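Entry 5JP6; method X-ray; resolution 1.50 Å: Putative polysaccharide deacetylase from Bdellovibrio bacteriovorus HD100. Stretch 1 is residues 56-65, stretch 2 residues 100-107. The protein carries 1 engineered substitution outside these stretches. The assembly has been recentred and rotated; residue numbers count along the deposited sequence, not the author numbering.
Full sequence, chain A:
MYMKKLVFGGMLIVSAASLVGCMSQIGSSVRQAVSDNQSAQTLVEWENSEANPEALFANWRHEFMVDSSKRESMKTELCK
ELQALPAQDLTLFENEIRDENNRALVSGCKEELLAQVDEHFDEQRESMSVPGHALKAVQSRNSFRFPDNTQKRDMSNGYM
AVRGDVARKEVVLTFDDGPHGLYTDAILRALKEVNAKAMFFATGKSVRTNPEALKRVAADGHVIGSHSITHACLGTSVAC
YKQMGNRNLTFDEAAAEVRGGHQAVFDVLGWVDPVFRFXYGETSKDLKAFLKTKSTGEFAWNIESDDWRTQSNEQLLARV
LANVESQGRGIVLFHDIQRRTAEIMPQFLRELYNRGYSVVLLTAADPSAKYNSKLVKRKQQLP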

# COMPACT_ATOMS: atom_id res chain seq x y z
N LEU A 56 13.94 10.33 -2.25
CA LEU A 56 15.01 11.08 -1.53
C LEU A 56 16.08 10.08 -1.03
O LEU A 56 17.29 10.28 -1.22
CB LEU A 56 14.44 11.83 -0.34
CG LEU A 56 13.57 13.06 -0.63
CD1 LEU A 56 13.13 13.69 0.68
CD2 LEU A 56 14.36 14.07 -1.48
N PHE A 57 15.64 9.00 -0.40
CA PHE A 57 16.59 8.01 0.14
C PHE A 57 17.30 7.22 -0.97
O PHE A 57 18.46 6.90 -0.80
CB PHE A 57 15.95 7.06 1.17
CG PHE A 57 16.00 7.56 2.58
CD1 PHE A 57 15.06 8.53 2.96
CD2 PHE A 57 16.92 7.13 3.51
CE1 PHE A 57 15.05 9.03 4.25
CE2 PHE A 57 16.90 7.64 4.80
CZ PHE A 57 15.96 8.58 5.16
N ALA A 58 16.63 6.94 -2.10
CA ALA A 58 17.33 6.29 -3.19
C ALA A 58 18.48 7.19 -3.66
O ALA A 58 19.61 6.75 -3.88
CB ALA A 58 16.40 5.97 -4.34
N ASN A 59 18.21 8.48 -3.78
CA ASN A 59 19.27 9.39 -4.19
C ASN A 59 20.36 9.52 -3.14
O ASN A 59 21.53 9.54 -3.48
CB ASN A 59 18.70 10.78 -4.47
CG ASN A 59 19.79 11.76 -4.86
OD1 ASN A 59 20.46 11.60 -5.89
ND2 ASN A 59 20.02 12.74 -4.03
N TRP A 60 19.99 9.59 -1.86
CA TRP A 60 20.99 9.64 -0.79
C TRP A 60 21.84 8.37 -0.74
O TRP A 60 23.03 8.45 -0.50
CB TRP A 60 20.37 9.95 0.60
CG TRP A 60 19.88 11.37 0.69
CD1 TRP A 60 20.45 12.49 0.10
CD2 TRP A 60 18.74 11.83 1.41
NE1 TRP A 60 19.72 13.59 0.40
CE2 TRP A 60 18.66 13.24 1.19
CE3 TRP A 60 17.78 11.22 2.21
CZ2 TRP A 60 17.66 14.03 1.75
CZ3 TRP A 60 16.79 12.01 2.76
CH2 TRP A 60 16.73 13.41 2.53
N ARG A 61 21.24 7.21 -0.97
CA ARG A 61 22.05 6.01 -1.03
C ARG A 61 23.08 6.12 -2.15
O ARG A 61 24.21 5.69 -1.98
CB ARG A 61 21.21 4.76 -1.22
CG ARG A 61 20.41 4.35 -0.02
CD ARG A 61 19.84 2.94 -0.13
NE ARG A 61 19.10 2.72 -1.35
CZ ARG A 61 17.80 2.99 -1.51
NH1 ARG A 61 17.08 3.54 -0.53
NH2 ARG A 61 17.21 2.75 -2.67
N HIS A 62 22.67 6.65 -3.31
CA HIS A 62 23.59 6.82 -4.43
C HIS A 62 24.71 7.80 -4.09
O HIS A 62 25.89 7.51 -4.29
CB HIS A 62 22.85 7.24 -5.68
CG HIS A 62 23.73 7.38 -6.88
ND1 HIS A 62 24.09 6.30 -7.65
CD2 HIS A 62 24.38 8.45 -7.39
CE1 HIS A 62 24.89 6.70 -8.63
NE2 HIS A 62 25.08 8.01 -8.49
N GLU A 63 24.36 8.94 -3.51
CA GLU A 63 25.36 9.94 -3.14
C GLU A 63 26.37 9.40 -2.13
O GLU A 63 27.57 9.66 -2.22
CB GLU A 63 24.68 11.19 -2.58
CG GLU A 63 23.84 11.90 -3.63
CD GLU A 63 23.19 13.16 -3.14
OE1 GLU A 63 23.16 13.41 -1.91
OE2 GLU A 63 22.71 13.91 -4.02
N PHE A 64 25.84 8.65 -1.17
CA PHE A 64 26.63 8.02 -0.12
C PHE A 64 27.61 7.00 -0.70
O PHE A 64 28.77 6.94 -0.32
CB PHE A 64 25.65 7.40 0.87
CG PHE A 64 26.25 6.85 2.13
CD1 PHE A 64 26.81 5.58 2.16
CD2 PHE A 64 26.20 7.58 3.32
CE1 PHE A 64 27.33 5.07 3.32
CE2 PHE A 64 26.70 7.05 4.48
CZ PHE A 64 27.26 5.79 4.48
N MET A 65 27.14 6.22 -1.66
CA MET A 65 27.95 5.21 -2.31
C MET A 65 29.09 5.89 -3.07
O MET A 65 30.25 5.45 -3.00
CB MET A 65 27.07 4.37 -3.26
CG MET A 65 27.87 3.34 -4.05
SD MET A 65 26.86 2.29 -5.10
CE MET A 65 26.30 3.44 -6.34
N GLU A 100 16.13 -1.78 5.54
CA GLU A 100 17.55 -2.19 5.73
C GLU A 100 18.48 -1.66 4.63
O GLU A 100 19.67 -1.55 4.88
CB GLU A 100 17.70 -3.70 5.91
CG GLU A 100 17.25 -4.24 7.29
CD GLU A 100 18.03 -3.69 8.51
OE1 GLU A 100 19.08 -3.00 8.37
OE2 GLU A 100 17.55 -3.95 9.65
N ASN A 101 17.99 -1.34 3.43
CA ASN A 101 18.85 -0.74 2.39
C ASN A 101 19.43 0.60 2.84
O ASN A 101 20.49 0.99 2.35
CB ASN A 101 18.13 -0.59 1.06
CG ASN A 101 17.95 -1.91 0.35
OD1 ASN A 101 18.66 -2.92 0.62
ND2 ASN A 101 17.03 -1.92 -0.57
N ASN A 102 18.76 1.25 3.78
CA ASN A 102 19.17 2.57 4.27
C ASN A 102 19.99 2.51 5.58
O ASN A 102 20.28 3.55 6.20
CB ASN A 102 17.93 3.44 4.49
CG ASN A 102 17.24 3.78 3.20
OD1 ASN A 102 17.91 3.98 2.16
ND2 ASN A 102 15.92 3.83 3.24
N ARG A 103 20.37 1.30 5.95
CA ARG A 103 20.99 1.04 7.26
C ARG A 103 22.14 1.99 7.54
O ARG A 103 22.25 2.55 8.66
CB ARG A 103 21.46 -0.44 7.37
CG ARG A 103 22.07 -0.77 8.71
CD ARG A 103 23.03 -1.96 8.68
NE ARG A 103 24.16 -1.76 7.74
CZ ARG A 103 25.17 -0.89 7.90
NH1 ARG A 103 25.24 -0.08 8.96
NH2 ARG A 103 26.11 -0.83 6.97
N ALA A 104 23.04 2.16 6.56
CA ALA A 104 24.24 2.99 6.82
C ALA A 104 23.92 4.47 6.95
O ALA A 104 24.64 5.20 7.63
CB ALA A 104 25.28 2.79 5.74
N LEU A 105 22.86 4.91 6.29
CA LEU A 105 22.44 6.30 6.39
C LEU A 105 21.90 6.67 7.76
O LEU A 105 22.12 7.79 8.25
CB LEU A 105 21.39 6.64 5.35
CG LEU A 105 21.85 6.73 3.90
CD1 LEU A 105 20.69 6.86 2.94
CD2 LEU A 105 22.77 7.90 3.68
N VAL A 106 21.18 5.74 8.38
CA VAL A 106 20.42 6.03 9.63
C VAL A 106 20.93 5.30 10.87
O VAL A 106 20.35 5.45 11.94
CB VAL A 106 18.90 5.80 9.47
CG1 VAL A 106 18.36 6.72 8.39
CG2 VAL A 106 18.59 4.33 9.21
N SER A 107 22.06 4.60 10.77
CA SER A 107 22.56 3.78 11.89
C SER A 107 22.81 4.60 13.17
O SER A 107 22.65 4.12 14.31
CB SER A 107 23.82 3.02 11.49
OG SER A 107 24.82 3.89 11.00

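Residues 56-65 lie within a longer helix that extends beyond the stretch at both ends. Its backbone bonds follow the i to i-4 pattern, as in Arg 61 N to Phe 57 O at 2.8 Å and Phe 64 N to Trp 60 O at 2.9 Å. The second stretch opens with a 3-10 segment, residues 100-102, and then turns into a short helix. Asn 102 is at the N-cap position, but its side chain makes no capping bond. Its carbonyl accepts the first i to i-4 bond of the helix: Val 106 N donates to Asn 102 O at 3.2 Å. The nearest CA atoms across the two stretches are those of Arg 61 and Asn 102, 6.9 Å apart.

The contact buries 436 Å², counting both sides. Leu 105 has the largest share. Its CA-to-CB bond points sideways, but the end of the side chain comes nearer to the first helix. There it sits as a knob in a hole formed by Phe 57, Trp 60, Arg 61 and Phe 64. Leu 105 CD1 lies 3.8 Å from Phe 57 CD2, 3.9 Å from Trp 60 CB and 3.9 Å from Arg 61 CG. The other methyl, Leu 105 CD2, lies 3.5 Å from Phe 64 CD2. A branched aliphatic side chain suits this place because its two methyls can meet different walls of the pocket.

Phe 57 and Phe 64 both point toward the second stretch. The edge of the Phe 57 ring meets Val 106, with Phe 57 CE2 to Val 106 CG1 at 4.0 Å. Phe 64 CZ reaches Ala 104 CB at 3.8 Å. The small alanine points toward the helix and adds an apolar surface beside the ring. Trp 60 also starts toward the second stretch, but its end leads away. Its contact with Leu 105 is therefore made near the base of the side chain.

One hydrogen bond crosses the interface. Arg 61 NH1 donates to Asn 102 OD1 at 2.8 Å, with a nearly straight angle of 165°. The acceptor lies near the guanidinium plane, as suits an N-H donor. The arginine starts sideways, and its long chain brings the charged group within reach. Asn 101 CB lies over one face of that group. Asn 102 is buried, so its polar groups need partners: OD1 has Arg 61, and ND2 is bonded elsewhere in the structure. The amide also packs against Phe 57, with Asn 102 CG 3.4 Å from Phe 57 CD2.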